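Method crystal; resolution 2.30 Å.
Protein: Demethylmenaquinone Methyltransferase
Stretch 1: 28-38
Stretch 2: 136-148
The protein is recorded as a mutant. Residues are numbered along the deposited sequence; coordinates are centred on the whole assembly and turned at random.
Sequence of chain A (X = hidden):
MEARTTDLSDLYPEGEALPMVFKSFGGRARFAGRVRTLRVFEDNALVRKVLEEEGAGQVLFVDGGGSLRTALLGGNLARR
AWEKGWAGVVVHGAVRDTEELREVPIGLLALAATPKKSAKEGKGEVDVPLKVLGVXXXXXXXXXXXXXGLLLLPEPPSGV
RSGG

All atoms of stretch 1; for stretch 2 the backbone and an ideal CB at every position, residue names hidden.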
# COMPACT_ATOMS: atom_id res chain seq x y z
N ARG A 28 1.75 17.07 7.64
CA ARG A 28 0.32 17.24 7.90
C ARG A 28 -0.48 16.11 7.26
O ARG A 28 -0.40 15.91 6.05
CB ARG A 28 -0.20 18.57 7.33
CG ARG A 28 0.50 19.82 7.83
CD ARG A 28 0.23 20.13 9.29
NE ARG A 28 0.90 21.37 9.67
CZ ARG A 28 0.93 21.87 10.90
NH1 ARG A 28 0.31 21.25 11.90
NH2 ARG A 28 1.59 23.00 11.13
N ALA A 29 -1.24 15.39 8.08
CA ALA A 29 -2.07 14.30 7.57
C ALA A 29 -3.35 14.90 7.00
O ALA A 29 -3.94 14.37 6.06
CB ALA A 29 -2.41 13.32 8.70
N ARG A 30 -3.75 16.04 7.55
CA ARG A 30 -4.96 16.72 7.10
C ARG A 30 -4.65 18.13 6.63
O ARG A 30 -3.96 18.89 7.32
CB ARG A 30 -5.99 16.75 8.23
CG ARG A 30 -6.46 15.38 8.68
CD ARG A 30 -7.42 15.46 9.85
NE ARG A 30 -8.00 14.16 10.17
CZ ARG A 30 -8.74 13.91 11.25
NH1 ARG A 30 -9.00 14.88 12.13
NH2 ARG A 30 -9.21 12.69 11.47
N PHE A 31 -5.16 18.47 5.46
CA PHE A 31 -4.97 19.79 4.86
C PHE A 31 -6.06 20.01 3.81
O PHE A 31 -6.73 19.07 3.39
CB PHE A 31 -3.59 19.89 4.21
CG PHE A 31 -3.37 18.92 3.08
CD1 PHE A 31 -3.09 17.58 3.34
CD2 PHE A 31 -3.45 19.34 1.75
CE1 PHE A 31 -2.88 16.66 2.29
CE2 PHE A 31 -3.24 18.44 0.69
CZ PHE A 31 -2.96 17.09 0.96
N ALA A 32 -6.21 21.26 3.38
CA ALA A 32 -7.22 21.62 2.39
C ALA A 32 -6.92 22.98 1.77
O ALA A 32 -6.14 23.76 2.30
CB ALA A 32 -8.59 21.64 3.06
N GLY A 33 -7.55 23.26 0.63
CA GLY A 33 -7.31 24.55 -0.00
C GLY A 33 -7.80 24.66 -1.43
O GLY A 33 -8.30 23.69 -2.02
N ARG A 34 -7.67 25.86 -1.99
CA ARG A 34 -8.06 26.13 -3.36
C ARG A 34 -7.08 25.37 -4.25
O ARG A 34 -5.87 25.51 -4.11
CB ARG A 34 -7.98 27.63 -3.65
CG ARG A 34 -8.55 28.02 -5.00
CD ARG A 34 -8.43 29.52 -5.28
NE ARG A 34 -9.11 29.90 -6.51
CZ ARG A 34 -10.44 29.97 -6.65
NH1 ARG A 34 -11.24 29.69 -5.64
NH2 ARG A 34 -10.97 30.32 -7.82
N VAL A 35 -7.61 24.56 -5.16
CA VAL A 35 -6.81 23.76 -6.07
C VAL A 35 -6.11 24.53 -7.19
O VAL A 35 -6.68 25.43 -7.80
CB VAL A 35 -7.66 22.63 -6.73
CG1 VAL A 35 -6.85 21.89 -7.77
CG2 VAL A 35 -8.15 21.65 -5.67
N ARG A 36 -4.88 24.13 -7.44
CA ARG A 36 -4.03 24.68 -8.48
C ARG A 36 -3.53 23.40 -9.16
O ARG A 36 -3.05 22.49 -8.48
CB ARG A 36 -2.86 25.43 -7.86
CG ARG A 36 -2.19 26.40 -8.79
CD ARG A 36 -2.90 27.75 -8.80
NE ARG A 36 -2.37 28.59 -9.87
CZ ARG A 36 -1.11 28.99 -9.96
NH1 ARG A 36 -0.22 28.62 -9.05
NH2 ARG A 36 -0.73 29.74 -10.99
N THR A 37 -3.64 23.30 -10.47
CA THR A 37 -3.22 22.09 -11.16
C THR A 37 -1.97 22.24 -12.00
O THR A 37 -1.51 23.34 -12.30
CB THR A 37 -4.32 21.55 -12.08
OG1 THR A 37 -4.52 22.45 -13.18
CG2 THR A 37 -5.62 21.38 -11.31
N LEU A 38 -1.43 21.09 -12.39
CA LEU A 38 -0.23 21.03 -13.20
C LEU A 38 -0.10 19.64 -13.79
O LEU A 38 -0.34 18.63 -13.12
CB LEU A 38 0.97 21.35 -12.31
CG LEU A 38 2.36 21.44 -12.91
CD1 LEU A 38 2.38 22.44 -14.04
CD2 LEU A 38 3.34 21.84 -11.81
N UNK A 136 -12.05 13.99 -12.29
CA UNK A 136 -11.63 15.25 -12.87
C UNK A 136 -11.22 16.24 -11.78
O UNK A 136 -11.96 16.45 -10.81
CB UNK A 136 -12.75 15.84 -13.73
N UNK A 137 -10.04 16.82 -11.92
CA UNK A 137 -9.57 17.80 -10.94
C UNK A 137 -9.49 19.13 -11.66
O UNK A 137 -8.80 19.27 -12.66
CB UNK A 137 -8.22 17.41 -10.33
N UNK A 138 -10.20 20.12 -11.13
CA UNK A 138 -10.24 21.42 -11.78
C UNK A 138 -9.55 22.55 -11.05
O UNK A 138 -9.63 22.67 -9.82
CB UNK A 138 -11.70 21.81 -12.01
N UNK A 139 -8.86 23.40 -11.81
CA UNK A 139 -8.17 24.53 -11.20
C UNK A 139 -9.31 25.38 -10.64
O UNK A 139 -10.30 25.63 -11.35
CB UNK A 139 -7.28 25.29 -12.19
N UNK A 140 -9.21 25.78 -9.38
CA UNK A 140 -10.26 26.60 -8.81
C UNK A 140 -11.26 25.90 -7.92
O UNK A 140 -12.11 26.54 -7.31
CB UNK A 140 -11.02 27.28 -9.95
N UNK A 141 -11.17 24.57 -7.86
CA UNK A 141 -12.09 23.82 -7.00
C UNK A 141 -11.45 23.80 -5.62
O UNK A 141 -10.29 24.19 -5.48
CB UNK A 141 -12.35 22.41 -7.52
N UNK A 142 -12.19 23.36 -4.62
CA UNK A 142 -11.67 23.29 -3.26
C UNK A 142 -11.32 21.84 -2.95
O UNK A 142 -12.12 20.93 -3.20
CB UNK A 142 -12.68 23.84 -2.25
N UNK A 143 -10.12 21.61 -2.43
CA UNK A 143 -9.70 20.26 -2.11
C UNK A 143 -9.58 20.04 -0.61
O UNK A 143 -9.14 20.92 0.13
CB UNK A 143 -8.37 19.95 -2.79
N UNK A 144 -10.00 18.86 -0.19
CA UNK A 144 -9.96 18.47 1.20
C UNK A 144 -9.22 17.15 1.24
O UNK A 144 -9.45 16.28 0.40
CB UNK A 144 -11.36 18.37 1.81
N UNK A 145 -8.31 17.00 2.19
CA UNK A 145 -7.55 15.77 2.29
C UNK A 145 -7.34 15.32 3.72
O UNK A 145 -6.97 16.11 4.59
CB UNK A 145 -6.19 15.94 1.60
N UNK A 146 -7.60 14.04 3.95
CA UNK A 146 -7.42 13.43 5.26
C UNK A 146 -7.27 11.91 5.11
O UNK A 146 -7.19 11.40 3.99
CB UNK A 146 -8.60 13.77 6.18
N UNK A 147 -7.25 11.20 6.23
CA UNK A 147 -7.10 9.75 6.24
C UNK A 147 -8.13 8.96 5.44
O UNK A 147 -7.89 7.80 5.10
CB UNK A 147 -7.14 9.27 7.69
N UNK A 148 -9.28 9.56 5.15
CA UNK A 148 -10.31 8.85 4.39
C UNK A 148 -10.25 9.16 2.91
O UNK A 148 -11.06 8.65 2.13
CB UNK A 148 -11.70 9.20 4.93

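Position 136 has extended backbone angles (-84/129), and its ideal CB finds nothing of stretch 1 within 5.5 Å; almost any side chain would do. It is Glu136, which makes no contact here.

At 137 the CB points toward stretch 1, 4.8 Å from Thr37 CG2 and 5.3 Å from Val35 CG1. Such methyl neighbours suit a small or medium aliphatic group. The residue is Val137, whose CG1 lies 3.9 Å from Val35 CG1.

The CB of 138 points away, so stretch 1 sets little constraint. Leu138 contributes mainly through its backbone: its O accepts a bond from the backbone N of 141, closing a type II turn.

Position 139, with phi -64° and psi 130°, is the second residue of that turn, where proline fits well, though other residues also tolerate these angles. Its CB lies 4.1 Å from Thr37 OG1. Pro139 packs its CG 3.3 Å from that same Thr37 OG1.

At 140 the angles are 101/-7, and a CB would be jammed against the carbonyl O of 139; this alone calls for glycine. A CB would also sit 3.7 Å from Arg34 NH2. Gly140 donates from N to Val35 O (3.0 Å), and its O lies over one face of the Arg34 guanidinium, 3.7 Å from NH1.

Position 141 directs its CB sideways, 4.7 Å from Val35 CG2, leaving room for a small side chain, polar or apolar. In Ser141, chi1 p, OG donates to Leu138 O (2.7 Å), bracing the turn, while the backbone O accepts from Val35 N (2.7 Å).

From 142 the chain runs antiparallel to stretch 1. The CB of 142 shares a face with Ala32 and Arg34; the small Ala32 leaves space for a large apolar group. Phe142 (chi1 t) runs its ring along the sheet toward Ala32, CZ 3.9 Å from Ala32 CB.

The CB of 143 lies on the opposite face, tight at 3.3 Å from Val35 CG2, beside Gly33, which offers no side chain. Aliphatic residues suit it. Leu143 extends toward Phe31, CD2 4.3 Å from CE2, and its N and O pair with Gly33 O (2.8 Å) and N (2.9 Å).

At 144 the CB is 4.5 Å from Ala32 CB, and several apolar residues would fit. Leu144 places CD2 3.8 Å from Ala32 CB, with chi1 between wells (-96°).

At 145 the CB is only 3.5 Å from Phe31 CE1, against one face of the ring, so a small residue is favoured. Ala145 sets its CB over one face of the Phe31 ring, 3.7 Å from the Phe31 ring centroid, a CH-pi contact. Its N donates to Phe31 O (2.9 Å).

The CB of 146 lies 3.7 Å from Arg30 CG; polar or small residues could suit. Asp146 uses OD1 to accept from the backbone N of 148 (2.7 Å).

Position 147 has no stretch 1 atom near its CB, yet Arg30's guanidinium invites a long acid. Glu147 supplies one: OE1 accepts from Arg30 NE (2.9 Å), and OE2 makes a very short salt bridge to NH2 (2.5 Å).

Position 148 is unconstrained by stretch 1; it is Asp148.

Stretch 2 (136-148) EVLPGSFLLADED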
# COMPACT_ATOMS: atom_id res chain seq x y z
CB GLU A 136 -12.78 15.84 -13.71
CG GLU A 136 -12.51 17.23 -14.30
CD GLU A 136 -13.69 17.78 -15.10
OE1 GLU A 136 -14.77 17.99 -14.51
OE2 GLU A 136 -13.53 17.99 -16.33
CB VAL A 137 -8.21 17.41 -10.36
CG1 VAL A 137 -7.75 18.48 -9.39
CG2 VAL A 137 -8.34 16.06 -9.63
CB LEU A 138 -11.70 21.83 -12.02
CG LEU A 138 -12.59 20.98 -12.94
CD1 LEU A 138 -14.01 21.49 -12.84
CD2 LEU A 138 -12.10 21.05 -14.38
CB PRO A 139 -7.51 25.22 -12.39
CG PRO A 139 -7.37 24.12 -13.41
CD PRO A 139 -8.66 23.39 -13.27
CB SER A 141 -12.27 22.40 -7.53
OG SER A 141 -11.01 21.78 -7.74
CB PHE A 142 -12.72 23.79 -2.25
CG PHE A 142 -12.19 23.93 -0.84
CD1 PHE A 142 -11.24 24.90 -0.53
CD2 PHE A 142 -12.66 23.10 0.17
CE1 PHE A 142 -10.76 25.03 0.77
CE2 PHE A 142 -12.18 23.23 1.48
CZ PHE A 142 -11.23 24.20 1.78
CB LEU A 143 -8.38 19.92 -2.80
CG LEU A 143 -7.83 18.51 -2.56
CD1 LEU A 143 -6.89 18.11 -3.69
CD2 LEU A 143 -7.10 18.47 -1.22
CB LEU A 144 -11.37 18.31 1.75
CG LEU A 144 -11.95 19.51 2.50
CD1 LEU A 144 -13.46 19.56 2.34
CD2 LEU A 144 -11.56 19.42 3.96
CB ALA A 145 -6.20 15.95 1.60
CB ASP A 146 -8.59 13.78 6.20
CG ASP A 146 -9.92 13.27 5.69
OD1 ASP A 146 -9.99 12.12 5.22
OD2 ASP A 146 -10.92 14.03 5.78
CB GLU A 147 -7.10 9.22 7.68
CG GLU A 147 -8.43 9.37 8.40
CD GLU A 147 -8.57 10.70 9.14
OE1 GLU A 147 -7.66 11.55 9.05
OE2 GLU A 147 -9.61 10.89 9.81
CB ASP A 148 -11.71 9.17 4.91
CG ASP A 148 -11.93 8.72 6.35
OD1 ASP A 148 -11.70 7.53 6.65
OD2 ASP A 148 -12.33 9.56 7.18
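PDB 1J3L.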